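Local structure of metazoan TIR-STING fusion (6WT6) at residues 45-50 / 60-65; 187-192 / 321-326; 197-202 / 210-215; 235-240 / 340-345. The protein joins a TIR domain to a STING ligand-binding domain in one chain, as a member of the metazoan TIR-STING fusions. One frame throughout, in Å; residues are numbered along the deposited sequence.

The four contacts illustrate how a two-domain chain is held together locally. Interaction 1 comes first in sequence and stands alone: it belongs to the TIR domain, on the other side of the chain's centre from interaction 3, with about 64 Å between their centres. Interactions 2, 3 and 4 all fall in the STING domain. Interactions 2 and 3 share helix 176-204, lie about 15 Å apart between centres and touch through Lys215, and residues 197-202 and 210-215 fall between the two halves of interaction 2. Interaction 4, about 18 Å from interaction 3 between centres, reaches the same mixed sheet; Trp202 touches Arg240 there. Helix 176-204, the sheet and helix 341-356 thus form one connected body, separate from interaction 1.

Interaction 1 (45-50 / 60-65); sequences HARTIL and CCFAER
The beta-alpha-beta unit of the TIR domain, formed by strand 31-36, helix 43-56 and strand 60-62, is closed here by the helix packing against the strand that follows it. Phe62 is the centre of the contact. With its CG anti to the backbone N (chi1 -164°), the ring reaches the helix, where Leu50 CD2 lies over one face in a CH-pi contact, 3.9 Å from the centroid of the Phe62 ring. Ala46 meets the edge of that ring, its CB 3.4 Å from Phe62 CE1. The other branch of Leu50 turns to the strand, CD1 lying 3.6 Å from Cys60 CB. Leu50 CD2 also sits over a face of the Arg65 guanidinium, whose NH1 is held by Glu54 in a salt bridge.

Toward the outside, Arg47 CG passes Phe62 CE2, and bends at chi2 and chi3 then carry NH1 to Glu64 OE1 in a salt bridge of 2.5 Å. The carboxylate oxygen comes to the edge of the guanidinium, with the two planes 33° apart. Tyr37 stacks on Phe62 as well. A helix running back, nearly antiparallel, against a strand of a parallel sheet is what the right-handed beta-alpha-beta crossover of the flavodoxin-like TIR fold produces.

Interaction 2 (187-192 / 321-326); sequences YLKIIL and PECSKK
Lys189 and Glu322 make the polar half of the first shell. Their side chains cross at about a right angle, and Lys189 NZ donates to Glu322 OE2 at 2.6 Å in a hydrogen-bonded salt bridge that uses the anti lone pair, the one away from the other oxygen. Next to this pair, Cys323 SG lies 4.1 Å from Lys189 CD and 4.0 Å from Leu192 CB, so the sulfur is packed against aliphatic carbon from two successive turns of the helix. Leu192 also points CD1 at the carbonyl of Cys323, and its CB stands 4.1 Å from Lys326 CB.

The surroundings are those of the STING ligand-binding domain: the long helix 176-204 receives the connection that leads from helix 299-319 into strand 327-332. In that connection a type II beta turn runs from Cys323 to Lys326, closed by Lys326 N bonding to Cys323 O at 3.2 Å, with Lys325 at positive phi (62°).

Torsions and second-shell partners fix the ends. Lys189 CG is anti to the backbone N (chi1 -179°), the chain bends at chi2, and its NZ has a second carboxylate in Asp320, so two acids share one ammonium. Glu322 CG takes the crowded position between backbone N and carbonyl carbon (chi1 63°), and the chain is otherwise extended. Lys326 folds back so that NZ reaches Glu322 O at 2.9 Å from above the carbonyl plane, while Pro193 O supplies another acceptor.

Interaction 3 (197-202 / 210-215); sequences KTVRQW and GRMSEK
Val199 forms the tight part of this contact, facing the corner where residues 210-215 turn at Glu214. Its CG1, anti to the backbone N (chi1 169°), lies 3.3 Å from Ser213 O, and CG2 is 3.5 Å from Glu214 O, so the branched side chain sits against two successive carbonyls. Met212 adds sulfur and methyl to this buried side: extended throughout, it sets CE 3.8 Å from Val199 CG1 and brings SD within 3.7 Å of Trp202 CE3. The latter is a Met-aromatic contact, with the sulfur approaching the ring obliquely.

The looser, partly exposed side is ionic. Arg200 bends at chi3 and runs obliquely past Glu214, whose OE2 lies 3.2 Å from Arg200 CD. Arg200 NH1 and Glu214 OE2 form a salt bridge whose hydrogen bond is weak, at 3.3 Å, with the planes 57° apart; Asp196 also pairs with NH1, so the positive charge is probably shared between two acids. Within the corner, Ser213 OG accepts from Lys215 N at 3.0 Å, an ST turn, and Glu357 bonds to the same hydroxyl.

Helix 176-204 thereby packs on the start of strand 212-221, while Leu243 of strand 238-243 touches Val199 and Trp202, and Ile262 of strand 260-266 touches Trp202 and Met212.

Interaction 4 (235-240 / 340-345); sequences SLIKHR and DAMPRL
The flat group that touches across this contact is the Asp340 carboxylate, which presents OD1 to a methyl group, 3.9 Å from Leu236 CD1, the two side chains lying side by side and pointing the same way. Farther along strand 238-243, away from the helix, the Arg240 guanidinium has Lys238 CB over one face, 3.7 Å above the plane and offset toward the rim, and the His239 ring meets that of Tyr263 with the planes at about 60°.

The rest of the contact is aliphatic. The ring of Pro343, in the first turn of helix 341-356, sets one corner against two neighbouring residues: its CG is 4.0 Å from Leu236 CB and 4.1 Å from Ile237 CG1. Ile237 crosses the proline at about a right angle. With CG1 anti to the carbonyl carbon and the chain extended at chi2 (169°), its CD1 reaches Met342 CG at 3.7 Å. Met342 CG is anti to the backbone N (chi1 -177°), and the chain then bends at chi2 and chi3, so that its end leads away from Ile237; Tyr332 of strand 327-332 touches this residue too.

The lead-in to strand 238-243 of the STING domain's mixed sheet is thus joined to the start of helix 341-356, and Val265 of strand 260-266 also reaches Pro343. With carbon meeting carbon throughout the buried part, the contact probably rests on shape and the exclusion of water more than on directional bonds.

Interaction 1 (45-50 / 60-65)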
loop_
_atom_site.group_PDB
_atom_site.type_symbol
_atom_site.label_atom_id
_atom_site.label_comp_id
_atom_site.label_asym_id
_atom_site.label_seq_id
_atom_site.Cartn_x
_atom_site.Cartn_y
_atom_site.Cartn_z
ATOM N N HIS A 45 -9.277 -27.145 -22.008
ATOM C CA HIS A 45 -9.807 -27.396 -20.671
ATOM C C HIS A 45 -10.711 -26.259 -20.212
ATOM O O HIS A 45 -11.734 -26.492 -19.558
ATOM C CB HIS A 45 -8.663 -27.590 -19.674
ATOM C CG HIS A 45 -7.773 -28.752 -19.988
ATOM N ND1 HIS A 45 -6.721 -28.665 -20.874
ATOM C CD2 HIS A 45 -7.776 -30.026 -19.531
ATOM C CE1 HIS A 45 -6.116 -29.836 -20.954
ATOM N NE2 HIS A 45 -6.737 -30.680 -20.149
ATOM N N ALA A 46 -10.347 -25.019 -20.542
ATOM C CA ALA A 46 -11.144 -23.880 -20.103
ATOM C C ALA A 46 -12.498 -23.853 -20.801
ATOM O O ALA A 46 -13.507 -23.481 -20.191
ATOM C CB ALA A 46 -10.376 -22.583 -20.344
ATOM N N ARG A 47 -12.541 -24.250 -22.076
ATOM C CA ARG A 47 -13.820 -24.367 -22.771
ATOM C C ARG A 47 -14.698 -25.433 -22.129
ATOM O O ARG A 47 -15.913 -25.248 -21.994
ATOM C CB ARG A 47 -13.593 -24.683 -24.251
ATOM C CG ARG A 47 -13.828 -23.511 -25.193
ATOM C CD ARG A 47 -14.891 -23.837 -26.237
ATOM N NE ARG A 47 -16.121 -23.074 -26.033
ATOM C CZ ARG A 47 -16.369 -21.894 -26.597
ATOM N NH1 ARG A 47 -15.470 -21.341 -27.401
ATOM N NH2 ARG A 47 -17.512 -21.267 -26.356
ATOM N N THR A 48 -14.098 -26.557 -21.728
ATOM C CA THR A 48 -14.865 -27.620 -21.086
ATOM C C THR A 48 -15.500 -27.127 -19.790
ATOM O O THR A 48 -16.696 -27.336 -19.554
ATOM C CB THR A 48 -13.966 -28.829 -20.825
ATOM O OG1 THR A 48 -13.426 -29.303 -22.067
ATOM C CG2 THR A 48 -14.754 -29.951 -20.158
ATOM N N ILE A 49 -14.713 -26.459 -18.941
ATOM C CA ILE A 49 -15.257 -25.909 -17.702
ATOM C C ILE A 49 -16.305 -24.846 -18.007
ATOM O O ILE A 49 -17.356 -24.788 -17.359
ATOM C CB ILE A 49 -14.125 -25.355 -16.815
ATOM C CG1 ILE A 49 -13.280 -26.502 -16.254
ATOM C CG2 ILE A 49 -14.687 -24.496 -15.686
ATOM C CD1 ILE A 49 -12.135 -26.050 -15.369
ATOM N N LEU A 50 -16.045 -24.003 -19.008
ATOM C CA LEU A 50 -17.007 -22.974 -19.395
ATOM C C LEU A 50 -18.349 -23.583 -19.778
ATOM O O LEU A 50 -19.400 -23.161 -19.283
ATOM C CB LEU A 50 -16.454 -22.150 -20.555
ATOM C CG LEU A 50 -17.459 -21.183 -21.184
ATOM C CD1 LEU A 50 -17.701 -20.007 -20.259
ATOM C CD2 LEU A 50 -16.999 -20.716 -22.562
ATOM N N CYS A 60 -20.760 -16.546 -17.678
ATOM C CA CYS A 60 -19.318 -16.475 -17.509
ATOM C C CYS A 60 -18.690 -15.564 -18.556
ATOM O O CYS A 60 -19.296 -15.237 -19.580
ATOM C CB CYS A 60 -18.679 -17.866 -17.592
ATOM S SG CYS A 60 -19.050 -18.947 -16.201
ATOM N N CYS A 61 -17.456 -15.156 -18.272
ATOM C CA CYS A 61 -16.632 -14.373 -19.186
ATOM C C CYS A 61 -15.471 -15.246 -19.642
ATOM O O CYS A 61 -14.687 -15.723 -18.815
ATOM C CB CYS A 61 -16.122 -13.097 -18.515
ATOM S SG CYS A 61 -14.988 -12.105 -19.524
ATOM N N PHE A 62 -15.366 -15.453 -20.954
ATOM C CA PHE A 62 -14.374 -16.346 -21.542
ATOM C C PHE A 62 -13.581 -15.576 -22.587
ATOM O O PHE A 62 -14.162 -15.043 -23.539
ATOM C CB PHE A 62 -15.052 -17.571 -22.163
ATOM C CG PHE A 62 -14.113 -18.706 -22.456
ATOM C CD1 PHE A 62 -13.583 -19.462 -21.426
ATOM C CD2 PHE A 62 -13.775 -19.028 -23.760
ATOM C CE1 PHE A 62 -12.724 -20.511 -21.690
ATOM C CE2 PHE A 62 -12.917 -20.079 -24.030
ATOM C CZ PHE A 62 -12.391 -20.822 -22.992
ATOM N N ALA A 63 -12.255 -15.531 -22.418
ATOM C CA ALA A 63 -11.405 -14.667 -23.233
ATOM C C ALA A 63 -11.595 -14.925 -24.725
ATOM O O ALA A 63 -11.896 -14.004 -25.493
ATOM C CB ALA A 63 -9.939 -14.856 -22.837
ATOM N N GLU A 64 -11.428 -16.183 -25.147
ATOM C CA GLU A 64 -11.545 -16.536 -26.562
ATOM C C GLU A 64 -12.860 -16.051 -27.159
ATOM O O GLU A 64 -12.889 -15.513 -28.272
ATOM C CB GLU A 64 -11.422 -18.051 -26.731
ATOM C CG GLU A 64 -11.780 -18.563 -28.117
ATOM C CD GLU A 64 -12.099 -20.050 -28.124
ATOM O OE1 GLU A 64 -13.166 -20.437 -27.595
ATOM O OE2 GLU A 64 -11.282 -20.833 -28.655
ATOM N N ARG A 65 -13.962 -16.234 -26.431
ATOM C CA ARG A 65 -15.275 -15.894 -26.968
ATOM C C ARG A 65 -15.582 -14.409 -26.823
ATOM O O ARG A 65 -16.064 -13.775 -27.769
ATOM C CB ARG A 65 -16.351 -16.720 -26.264
ATOM C CG ARG A 65 -17.750 -16.156 -26.397
ATOM C CD ARG A 65 -18.733 -16.925 -25.534
ATOM N NE ARG A 65 -18.532 -16.645 -24.116
ATOM C CZ ARG A 65 -19.110 -17.325 -23.133
ATOM N NH1 ARG A 65 -19.924 -18.331 -23.417
ATOM N NH2 ARG A 65 -18.872 -17.002 -21.870
#

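Interaction 2 (187-192 / 321-326)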
loop_
_atom_site.group_PDB
_atom_site.type_symbol
_atom_site.label_atom_id
_atom_site.label_comp_id
_atom_site.label_asym_id
_atom_site.label_seq_id
_atom_site.Cartn_x
_atom_site.Cartn_y
_atom_site.Cartn_z
ATOM N N TYR A 187 7.636 12.564 -2.106
ATOM C CA TYR A 187 7.867 13.693 -1.211
ATOM C C TYR A 187 9.220 13.625 -0.509
ATOM O O TYR A 187 10.082 14.480 -0.738
ATOM C CB TYR A 187 6.738 13.769 -0.170
ATOM C CG TYR A 187 6.843 14.936 0.787
ATOM C CD1 TYR A 187 6.745 16.246 0.331
ATOM C CD2 TYR A 187 7.023 14.732 2.148
ATOM C CE1 TYR A 187 6.838 17.322 1.205
ATOM C CE2 TYR A 187 7.109 15.804 3.032
ATOM C CZ TYR A 187 7.019 17.093 2.553
ATOM O OH TYR A 187 7.109 18.159 3.419
ATOM N N LEU A 188 9.406 12.625 0.363
ATOM C CA LEU A 188 10.604 12.584 1.196
ATOM C C LEU A 188 11.869 12.505 0.346
ATOM O O LEU A 188 12.827 13.252 0.575
ATOM C CB LEU A 188 10.525 11.411 2.179
ATOM C CG LEU A 188 9.513 11.536 3.333
ATOM C CD1 LEU A 188 9.691 10.417 4.362
ATOM C CD2 LEU A 188 9.613 12.898 4.003
ATOM N N LYS A 189 11.879 11.626 -0.660
ATOM C CA LYS A 189 13.038 11.490 -1.541
ATOM C C LYS A 189 13.364 12.793 -2.262
ATOM O O LYS A 189 14.525 13.019 -2.627
ATOM C CB LYS A 189 12.795 10.362 -2.552
ATOM C CG LYS A 189 13.936 10.087 -3.528
ATOM C CD LYS A 189 15.234 9.727 -2.813
ATOM C CE LYS A 189 16.295 9.268 -3.801
ATOM N NZ LYS A 189 17.591 8.945 -3.146
ATOM N N ILE A 190 12.376 13.672 -2.439
ATOM C CA ILE A 190 12.597 14.927 -3.150
ATOM C C ILE A 190 13.209 15.981 -2.231
ATOM O O ILE A 190 14.168 16.668 -2.604
ATOM C CB ILE A 190 11.277 15.423 -3.767
ATOM C CG1 ILE A 190 10.676 14.344 -4.665
ATOM C CG2 ILE A 190 11.500 16.714 -4.541
ATOM C CD1 ILE A 190 9.245 14.627 -5.088
ATOM N N ILE A 191 12.683 16.118 -1.009
ATOM C CA ILE A 191 13.025 17.260 -0.167
ATOM C C ILE A 191 14.131 16.943 0.838
ATOM O O ILE A 191 14.951 17.813 1.152
ATOM C CB ILE A 191 11.766 17.799 0.542
ATOM C CG1 ILE A 191 11.110 16.722 1.407
ATOM C CG2 ILE A 191 10.762 18.324 -0.481
ATOM C CD1 ILE A 191 11.197 17.001 2.883
ATOM N N LEU A 192 14.182 15.705 1.338
ATOM C CA LEU A 192 15.134 15.377 2.401
ATOM C C LEU A 192 16.607 15.484 2.001
ATOM O O LEU A 192 17.397 15.984 2.823
ATOM C CB LEU A 192 14.855 13.972 2.956
ATOM C CG LEU A 192 13.621 13.725 3.840
ATOM C CD1 LEU A 192 13.726 12.374 4.548
ATOM C CD2 LEU A 192 13.397 14.848 4.855
ATOM N N PRO A 321 21.232 6.491 1.748
ATOM C CA PRO A 321 22.212 7.249 2.546
ATOM C C PRO A 321 21.999 8.754 2.533
ATOM O O PRO A 321 22.391 9.426 3.495
ATOM C CB PRO A 321 23.556 6.862 1.909
ATOM C CG PRO A 321 23.283 5.553 1.214
ATOM C CD PRO A 321 21.879 5.677 0.705
ATOM N N GLU A 322 21.401 9.309 1.483
ATOM C CA GLU A 322 21.145 10.742 1.422
ATOM C C GLU A 322 19.820 11.139 2.067
ATOM O O GLU A 322 19.505 12.332 2.109
ATOM C CB GLU A 322 21.182 11.231 -0.039
ATOM C CG GLU A 322 20.124 10.627 -0.952
ATOM C CD GLU A 322 20.041 11.325 -2.302
ATOM O OE1 GLU A 322 20.922 12.155 -2.607
ATOM O OE2 GLU A 322 19.087 11.049 -3.060
ATOM N N CYS A 323 19.043 10.179 2.574
ATOM C CA CYS A 323 17.799 10.470 3.278
ATOM C C CYS A 323 17.818 10.085 4.748
ATOM O O CYS A 323 17.107 10.710 5.539
ATOM C CB CYS A 323 16.608 9.763 2.610
ATOM S SG CYS A 323 15.997 10.562 1.108
ATOM N N SER A 324 18.590 9.075 5.137
ATOM C CA SER A 324 18.673 8.721 6.546
ATOM C C SER A 324 19.369 9.833 7.323
ATOM O O SER A 324 20.210 10.562 6.791
ATOM C CB SER A 324 19.416 7.400 6.727
ATOM O OG SER A 324 20.741 7.494 6.250
ATOM N N LYS A 325 18.989 9.970 8.591
ATOM C CA LYS A 325 19.443 11.041 9.473
ATOM C C LYS A 325 19.042 12.426 8.975
ATOM O O LYS A 325 19.589 13.430 9.447
ATOM C CB LYS A 325 20.964 10.986 9.695
ATOM C CG LYS A 325 21.473 9.686 10.303
ATOM C CD LYS A 325 22.992 9.702 10.454
ATOM C CE LYS A 325 23.695 9.881 9.104
ATOM N NZ LYS A 325 25.183 9.789 9.217
ATOM N N LYS A 326 18.107 12.515 8.029
ATOM C CA LYS A 326 17.608 13.807 7.577
ATOM C C LYS A 326 16.251 14.159 8.172
ATOM O O LYS A 326 15.863 15.331 8.147
ATOM C CB LYS A 326 17.515 13.844 6.044
ATOM C CG LYS A 326 18.863 13.733 5.326
ATOM C CD LYS A 326 19.707 14.994 5.496
ATOM C CE LYS A 326 21.109 14.827 4.914
ATOM N NZ LYS A 326 21.082 14.402 3.490
#

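Interaction 3 (197-202 / 210-215)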
loop_
_atom_site.group_PDB
_atom_site.type_symbol
_atom_site.label_atom_id
_atom_site.label_comp_id
_atom_site.label_asym_id
_atom_site.label_seq_id
_atom_site.Cartn_x
_atom_site.Cartn_y
_atom_site.Cartn_z
ATOM N N LYS A 197 20.893 21.198 4.596
ATOM C CA LYS A 197 21.544 22.437 4.185
ATOM C C LYS A 197 20.596 23.623 4.315
ATOM O O LYS A 197 20.985 24.690 4.802
ATOM C CB LYS A 197 22.050 22.316 2.748
ATOM C CG LYS A 197 23.086 21.229 2.534
ATOM C CD LYS A 197 23.519 21.175 1.082
ATOM C CE LYS A 197 24.509 20.048 0.849
ATOM N NZ LYS A 197 25.701 20.163 1.734
ATOM N N THR A 198 19.347 23.455 3.880
ATOM C CA THR A 198 18.377 24.540 3.977
ATOM C C THR A 198 18.147 24.938 5.428
ATOM O O THR A 198 18.043 26.129 5.747
ATOM C CB THR A 198 17.063 24.123 3.316
ATOM O OG1 THR A 198 17.330 23.646 1.990
ATOM C CG2 THR A 198 16.103 25.299 3.233
ATOM N N VAL A 199 18.080 23.949 6.323
ATOM C CA VAL A 199 17.817 24.218 7.734
ATOM C C VAL A 199 18.983 24.969 8.360
ATOM O O VAL A 199 18.790 25.949 9.091
ATOM C CB VAL A 199 17.522 22.903 8.479
ATOM C CG1 VAL A 199 17.511 23.123 9.983
ATOM C CG2 VAL A 199 16.198 22.331 8.018
ATOM N N ARG A 200 20.211 24.526 8.082
ATOM C CA ARG A 200 21.378 25.191 8.648
ATOM C C ARG A 200 21.495 26.629 8.167
ATOM O O ARG A 200 21.944 27.498 8.923
ATOM C CB ARG A 200 22.649 24.413 8.311
ATOM C CG ARG A 200 22.734 23.061 8.997
ATOM C CD ARG A 200 24.141 22.502 8.946
ATOM N NE ARG A 200 24.624 22.348 7.577
ATOM C CZ ARG A 200 24.550 21.221 6.875
ATOM N NH1 ARG A 200 24.012 20.133 7.408
ATOM N NH2 ARG A 200 25.021 21.184 5.635
ATOM N N GLN A 201 21.099 26.905 6.923
ATOM C CA GLN A 201 21.114 28.284 6.447
ATOM C C GLN A 201 20.089 29.127 7.192
ATOM O O GLN A 201 20.379 30.258 7.597
ATOM C CB GLN A 201 20.860 28.335 4.942
ATOM C CG GLN A 201 20.727 29.750 4.407
ATOM C CD GLN A 201 20.494 29.792 2.910
ATOM O OE1 GLN A 201 21.278 29.248 2.130
ATOM N NE2 GLN A 201 19.410 30.443 2.497
ATOM N N TRP A 202 18.880 28.592 7.382
ATOM C CA TRP A 202 17.871 29.307 8.157
ATOM C C TRP A 202 18.327 29.477 9.600
ATOM O O TRP A 202 18.204 30.560 10.183
ATOM C CB TRP A 202 16.533 28.566 8.097
ATOM C CG TRP A 202 15.373 29.365 8.638
ATOM C CD1 TRP A 202 14.460 30.076 7.912
ATOM C CD2 TRP A 202 15.013 29.542 10.016
ATOM N NE1 TRP A 202 13.555 30.679 8.751
ATOM C CE2 TRP A 202 13.871 30.367 10.046
ATOM C CE3 TRP A 202 15.542 29.078 11.225
ATOM C CZ2 TRP A 202 13.249 30.738 11.240
ATOM C CZ3 TRP A 202 14.923 29.449 12.410
ATOM C CH2 TRP A 202 13.790 30.272 12.407
ATOM N N GLY A 210 22.701 26.160 18.030
ATOM C CA GLY A 210 22.624 25.419 19.269
ATOM C C GLY A 210 21.225 25.213 19.804
ATOM O O GLY A 210 21.054 24.452 20.764
ATOM N N ARG A 211 20.219 25.861 19.215
ATOM C CA ARG A 211 18.836 25.747 19.658
ATOM C C ARG A 211 17.932 25.201 18.559
ATOM O O ARG A 211 16.720 25.438 18.582
ATOM C CB ARG A 211 18.323 27.103 20.148
ATOM C CG ARG A 211 19.112 27.683 21.314
ATOM C CD ARG A 211 18.896 26.879 22.590
ATOM N NE ARG A 211 19.696 27.380 23.708
ATOM C CZ ARG A 211 20.834 26.829 24.122
ATOM N NH1 ARG A 211 21.312 25.750 23.517
ATOM N NH2 ARG A 211 21.493 27.353 25.147
ATOM N N MET A 212 18.497 24.471 17.598
ATOM C CA MET A 212 17.723 23.964 16.471
ATOM C C MET A 212 18.458 22.795 15.833
ATOM O O MET A 212 19.650 22.899 15.529
ATOM C CB MET A 212 17.478 25.063 15.436
ATOM C CG MET A 212 16.676 24.604 14.233
ATOM S SD MET A 212 16.398 25.944 13.066
ATOM C CE MET A 212 15.105 25.239 12.048
ATOM N N SER A 213 17.743 21.693 15.633
ATOM C CA SER A 213 18.281 20.538 14.938
ATOM C C SER A 213 18.216 20.746 13.427
ATOM O O SER A 213 17.424 21.537 12.911
ATOM C CB SER A 213 17.513 19.273 15.328
ATOM O OG SER A 213 17.776 18.212 14.421
ATOM N N GLU A 214 19.071 20.012 12.718
ATOM C CA GLU A 214 19.057 20.025 11.261
ATOM C C GLU A 214 17.880 19.260 10.672
ATOM O O GLU A 214 17.519 19.508 9.517
ATOM C CB GLU A 214 20.345 19.418 10.703
ATOM C CG GLU A 214 21.629 20.080 11.151
ATOM C CD GLU A 214 22.845 19.373 10.583
ATOM O OE1 GLU A 214 22.673 18.288 9.990
ATOM O OE2 GLU A 214 23.969 19.897 10.726
ATOM N N LYS A 215 17.286 18.339 11.425
ATOM C CA LYS A 215 16.357 17.383 10.847
ATOM C C LYS A 215 14.948 17.959 10.738
ATOM O O LYS A 215 14.579 18.927 11.408
ATOM C CB LYS A 215 16.322 16.096 11.674
ATOM C CG LYS A 215 17.643 15.335 11.731
ATOM C CD LYS A 215 17.463 14.004 12.449
ATOM C CE LYS A 215 18.768 13.229 12.541
ATOM N NZ LYS A 215 19.810 13.963 13.320
#

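Interaction 4 (235-240 / 340-345)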
loop_
_atom_site.group_PDB
_atom_site.type_symbol
_atom_site.label_atom_id
_atom_site.label_comp_id
_atom_site.label_asym_id
_atom_site.label_seq_id
_atom_site.Cartn_x
_atom_site.Cartn_y
_atom_site.Cartn_z
ATOM N N SER A 235 -0.853 26.439 22.427
ATOM C CA SER A 235 -0.596 27.843 22.150
ATOM C C SER A 235 0.847 28.238 22.435
ATOM O O SER A 235 1.269 29.322 22.012
ATOM C CB SER A 235 -1.549 28.708 22.967
ATOM O OG SER A 235 -1.291 28.564 24.357
ATOM N N LEU A 236 1.612 27.390 23.127
ATOM C CA LEU A 236 3.023 27.650 23.381
ATOM C C LEU A 236 3.920 27.246 22.216
ATOM O O LEU A 236 5.135 27.467 22.283
ATOM C CB LEU A 236 3.460 26.925 24.656
ATOM C CG LEU A 236 2.715 27.379 25.915
ATOM C CD1 LEU A 236 3.069 26.515 27.124
ATOM C CD2 LEU A 236 3.005 28.846 26.188
ATOM N N ILE A 237 3.359 26.666 21.159
ATOM C CA ILE A 237 4.088 26.366 19.931
ATOM C C ILE A 237 3.795 27.485 18.940
ATOM O O ILE A 237 2.635 27.699 18.563
ATOM C CB ILE A 237 3.683 24.999 19.358
ATOM C CG1 ILE A 237 3.814 23.908 20.425
ATOM C CG2 ILE A 237 4.515 24.668 18.128
ATOM C CD1 ILE A 237 3.194 22.579 20.022
ATOM N N LYS A 238 4.834 28.208 18.520
ATOM C CA LYS A 238 4.675 29.449 17.773
ATOM C C LYS A 238 5.188 29.303 16.347
ATOM O O LYS A 238 6.306 28.825 16.128
ATOM C CB LYS A 238 5.408 30.600 18.466
ATOM C CG LYS A 238 4.931 30.894 19.878
ATOM C CD LYS A 238 5.578 32.165 20.405
ATOM C CE LYS A 238 5.205 32.435 21.858
ATOM N NZ LYS A 238 5.728 33.755 22.321
ATOM N N HIS A 239 4.375 29.736 15.384
ATOM C CA HIS A 239 4.824 29.836 14.003
ATOM C C HIS A 239 5.975 30.829 13.896
ATOM O O HIS A 239 5.896 31.943 14.421
ATOM C CB HIS A 239 3.666 30.273 13.104
ATOM C CG HIS A 239 2.954 29.143 12.429
ATOM N ND1 HIS A 239 1.871 28.499 12.989
ATOM C CD2 HIS A 239 3.165 28.549 11.230
ATOM C CE1 HIS A 239 1.450 27.555 12.166
ATOM N NE2 HIS A 239 2.220 27.562 11.092
ATOM N N ARG A 240 7.049 30.427 13.206
ATOM C CA ARG A 240 8.241 31.260 13.078
ATOM C C ARG A 240 8.674 31.431 11.626
ATOM O O ARG A 240 9.830 31.784 11.370
ATOM C CB ARG A 240 9.402 30.684 13.890
ATOM C CG ARG A 240 9.172 30.647 15.390
ATOM C CD ARG A 240 8.968 32.037 15.980
ATOM N NE ARG A 240 8.951 31.999 17.442
ATOM C CZ ARG A 240 8.737 33.052 18.224
ATOM N NH1 ARG A 240 8.512 34.246 17.695
ATOM N NH2 ARG A 240 8.745 32.911 19.541
ATOM N N ASP A 340 1.645 22.217 28.360
ATOM C CA ASP A 340 3.035 21.833 28.564
ATOM C C ASP A 340 3.392 20.515 27.896
ATOM O O ASP A 340 4.579 20.247 27.682
ATOM C CB ASP A 340 3.343 21.711 30.057
ATOM C CG ASP A 340 3.171 23.015 30.789
ATOM O OD1 ASP A 340 3.034 24.057 30.117
ATOM O OD2 ASP A 340 3.167 22.997 32.041
ATOM N N ALA A 341 2.397 19.687 27.576
ATOM C CA ALA A 341 2.669 18.304 27.197
ATOM C C ALA A 341 3.397 18.229 25.859
ATOM O O ALA A 341 4.487 17.653 25.764
ATOM C CB ALA A 341 1.363 17.511 27.164
ATOM N N MET A 342 2.806 18.797 24.811
ATOM C CA MET A 342 3.415 18.709 23.487
ATOM C C MET A 342 4.702 19.531 23.416
ATOM O O MET A 342 5.695 19.050 22.856
ATOM C CB MET A 342 2.431 19.143 22.396
ATOM C CG MET A 342 2.972 18.997 20.984
ATOM S SD MET A 342 3.154 17.272 20.497
ATOM C CE MET A 342 1.477 16.704 20.747
ATOM N N PRO A 343 4.743 20.760 23.952
ATOM C CA PRO A 343 6.035 21.466 24.016
ATOM C C PRO A 343 7.149 20.686 24.699
ATOM O O PRO A 343 8.289 20.705 24.217
ATOM C CB PRO A 343 5.682 22.745 24.784
ATOM C CG PRO A 343 4.295 23.025 24.368
ATOM C CD PRO A 343 3.629 21.673 24.285
ATOM N N ARG A 344 6.860 20.001 25.810
ATOM C CA ARG A 344 7.913 19.265 26.503
ATOM C C ARG A 344 8.374 18.057 25.700
ATOM O O ARG A 344 9.556 17.694 25.748
ATOM C CB ARG A 344 7.442 18.830 27.890
ATOM C CG ARG A 344 8.513 18.120 28.706
ATOM C CD ARG A 344 8.106 17.964 30.164
ATOM N NE ARG A 344 7.951 19.252 30.835
ATOM C CZ ARG A 344 6.780 19.819 31.107
ATOM N NH1 ARG A 344 5.650 19.209 30.769
ATOM N NH2 ARG A 344 6.738 20.995 31.719
ATOM N N LEU A 345 7.464 17.425 24.961
ATOM C CA LEU A 345 7.850 16.300 24.121
ATOM C C LEU A 345 8.790 16.744 23.006
ATOM O O LEU A 345 9.808 16.094 22.742
ATOM C CB LEU A 345 6.602 15.633 23.547
ATOM C CG LEU A 345 6.879 14.641 22.416
ATOM C CD1 LEU A 345 7.684 13.459 22.935
ATOM C CD2 LEU A 345 5.579 14.185 21.780
#